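Local coordinates for SorB (Sorangium cellulosum, PDB 6B2V), which contains, in module nine of the sorangicin assembly line, a pyran synthase domain that builds pyran rings during polyketide antibiotic synthesis, at residues E69-A74 with G128-D133. Numbering follows the deposited sequence.
Sequences EMARAA and GLLVFD
In the N-terminal hotdog half of the domain, helix 64-77 packs against strand 123-132, where Leu130 meets Ala71 and Arg72. Leu130 CD2 lies 3.8 Å from Ala71 O and 3.9 Å from Arg72 CA. Leu130 CD1 lies 3.9 Å from Ala71 O. Both methyls of Leu130 rest against the helix backbone at van der Waals distance. The one apolar side-chain pair is Ala71 CB with Leu130 CD2, at 4.3 Å. Leu130 CG stands anti to its own carbonyl carbon (chi1 -72°), and from there the forked end reaches the helix. The CB of Ala71 points toward the strand. The nearest CA atoms are those of Arg72 and Leu130, 7.3 Å apart.

This is the hotdog arrangement, in which an antiparallel sheet wraps around a central helix. Leu130 also touches Leu107 and Tyr116 on the neighbouring strands, and Ala71 touches the same tyrosine. No hydrogen bond joins the segments, and all three touching residues are buried.

The end of the Arg72 side chain turns from the strand to Glu69, one helical turn earlier. It grips the carboxylate side-on. Arg72 NE donates to Glu69 OE1 at 3.2 Å. Arg72 NH2 donates to Glu69 OE2 at 2.8 Å, in a salt bridge. Both bonds are nearly straight (165° and 171°). Both oxygens lie near the guanidinium plane but are met from above the carboxylate plane. Leu205 N also donates to Glu69 OE1, and Leu204 N to OE2, which is hydrogen-bonded to His28 NE2 as well. Arg72 NH1 forms a salt bridge with Glu76.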
loop_
_atom_site.group_PDB
_atom_site.type_symbol
_atom_site.label_atom_id
_atom_site.label_comp_id
_atom_site.label_asym_id
_atom_site.label_seq_id
_atom_site.Cartn_x
_atom_site.Cartn_y
_atom_site.Cartn_z
ATOM N N GLU A 69 -4.901 -5.002 -0.258
ATOM C CA GLU A 69 -4.939 -6.313 0.386
ATOM C C GLU A 69 -6.344 -6.946 0.302
ATOM O O GLU A 69 -6.477 -8.093 0.104
ATOM C CB GLU A 69 -4.435 -6.223 1.843
ATOM C CG GLU A 69 -4.576 -7.489 2.701
ATOM C CD GLU A 69 -3.649 -8.623 2.324
ATOM O OE1 GLU A 69 -2.752 -8.442 1.569
ATOM O OE2 GLU A 69 -3.877 -9.694 2.835
ATOM N N MET A 70 -7.374 -6.146 0.466
ATOM C CA MET A 70 -8.726 -6.643 0.379
ATOM C C MET A 70 -9.038 -7.176 -1.018
ATOM O O MET A 70 -9.585 -8.227 -1.147
ATOM C CB MET A 70 -9.731 -5.554 0.778
ATOM C CG MET A 70 -11.161 -6.050 0.793
ATOM S SD MET A 70 -12.256 -4.664 1.215
ATOM C CE MET A 70 -13.826 -5.517 1.365
ATOM N N ALA A 71 -8.660 -6.428 -2.033
ATOM C CA ALA A 71 -8.894 -6.870 -3.370
ATOM C C ALA A 71 -8.152 -8.169 -3.684
ATOM O O ALA A 71 -8.698 -9.033 -4.254
ATOM C CB ALA A 71 -8.485 -5.808 -4.344
ATOM N N ARG A 72 -6.904 -8.249 -3.282
ATOM C CA ARG A 72 -6.129 -9.452 -3.472
ATOM C C ARG A 72 -6.732 -10.619 -2.707
ATOM O O ARG A 72 -6.831 -11.685 -3.225
ATOM C CB ARG A 72 -4.691 -9.240 -2.990
ATOM C CG ARG A 72 -3.735 -10.424 -3.160
ATOM C CD ARG A 72 -2.662 -10.427 -2.058
ATOM N NE ARG A 72 -3.163 -10.611 -0.719
ATOM C CZ ARG A 72 -3.655 -11.733 -0.245
ATOM N NH1 ARG A 72 -3.699 -12.798 -0.995
ATOM N NH2 ARG A 72 -4.080 -11.797 0.972
ATOM N N ALA A 73 -7.116 -10.390 -1.463
ATOM C CA ALA A 73 -7.702 -11.436 -0.661
ATOM C C ALA A 73 -9.007 -11.927 -1.278
ATOM O O ALA A 73 -9.284 -13.088 -1.257
ATOM C CB ALA A 73 -7.901 -10.965 0.737
ATOM N N ALA A 74 -9.801 -11.024 -1.812
ATOM C CA ALA A 74 -11.053 -11.421 -2.444
ATOM C C ALA A 74 -10.808 -12.277 -3.680
ATOM O O ALA A 74 -11.505 -13.207 -3.928
ATOM C CB ALA A 74 -11.915 -10.214 -2.769
ATOM N N GLY A 128 -9.208 -0.680 -9.275
ATOM C CA GLY A 128 -8.000 -1.047 -9.929
ATOM C C GLY A 128 -8.118 -2.334 -10.707
ATOM O O GLY A 128 -9.177 -2.823 -10.877
ATOM N N LEU A 129 -6.966 -2.860 -11.097
ATOM C CA LEU A 129 -6.910 -4.078 -11.873
ATOM C C LEU A 129 -6.075 -5.144 -11.186
ATOM O O LEU A 129 -4.999 -4.889 -10.845
ATOM C CB LEU A 129 -6.249 -3.818 -13.210
ATOM C CG LEU A 129 -6.877 -2.852 -14.194
ATOM C CD1 LEU A 129 -5.934 -2.597 -15.350
ATOM C CD2 LEU A 129 -8.186 -3.388 -14.715
ATOM N N LEU A 130 -6.623 -6.320 -11.025
ATOM C CA LEU A 130 -5.889 -7.435 -10.493
ATOM C C LEU A 130 -5.305 -8.207 -11.666
ATOM O O LEU A 130 -6.027 -8.621 -12.515
ATOM C CB LEU A 130 -6.809 -8.313 -9.665
ATOM C CG LEU A 130 -7.261 -7.768 -8.328
ATOM C CD1 LEU A 130 -8.655 -8.196 -8.015
ATOM C CD2 LEU A 130 -6.388 -8.221 -7.184
ATOM N N VAL A 131 -3.991 -8.371 -11.670
ATOM C CA VAL A 131 -3.278 -9.029 -12.730
ATOM C C VAL A 131 -2.989 -10.469 -12.343
ATOM O O VAL A 131 -2.388 -10.727 -11.347
ATOM C CB VAL A 131 -1.937 -8.341 -12.946
ATOM C CG1 VAL A 131 -1.172 -8.985 -14.076
ATOM C CG2 VAL A 131 -2.130 -6.848 -13.174
ATOM N N PHE A 132 -3.459 -11.353 -13.191
ATOM C CA PHE A 132 -3.337 -12.755 -12.994
ATOM C C PHE A 132 -1.949 -13.218 -13.321
ATOM O O PHE A 132 -1.223 -12.616 -14.011
ATOM C CB PHE A 132 -4.302 -13.479 -13.930
ATOM C CG PHE A 132 -5.738 -13.508 -13.474
ATOM C CD1 PHE A 132 -6.155 -12.861 -12.363
ATOM C CD2 PHE A 132 -6.676 -14.184 -14.208
ATOM C CE1 PHE A 132 -7.458 -12.896 -11.975
ATOM C CE2 PHE A 132 -7.977 -14.250 -13.827
ATOM C CZ PHE A 132 -8.375 -13.605 -12.704
ATOM N N ASP A 133 -1.618 -14.367 -12.781
ATOM C CA ASP A 133 -0.372 -15.013 -13.064
ATOM C C ASP A 133 -0.341 -15.521 -14.519
ATOM O O ASP A 133 0.701 -15.724 -15.027
ATOM C CB ASP A 133 -0.109 -16.151 -12.096
ATOM C CG ASP A 133 0.443 -15.695 -10.815
ATOM O OD1 ASP A 133 1.310 -14.865 -10.772
ATOM O OD2 ASP A 133 0.038 -16.205 -9.805
#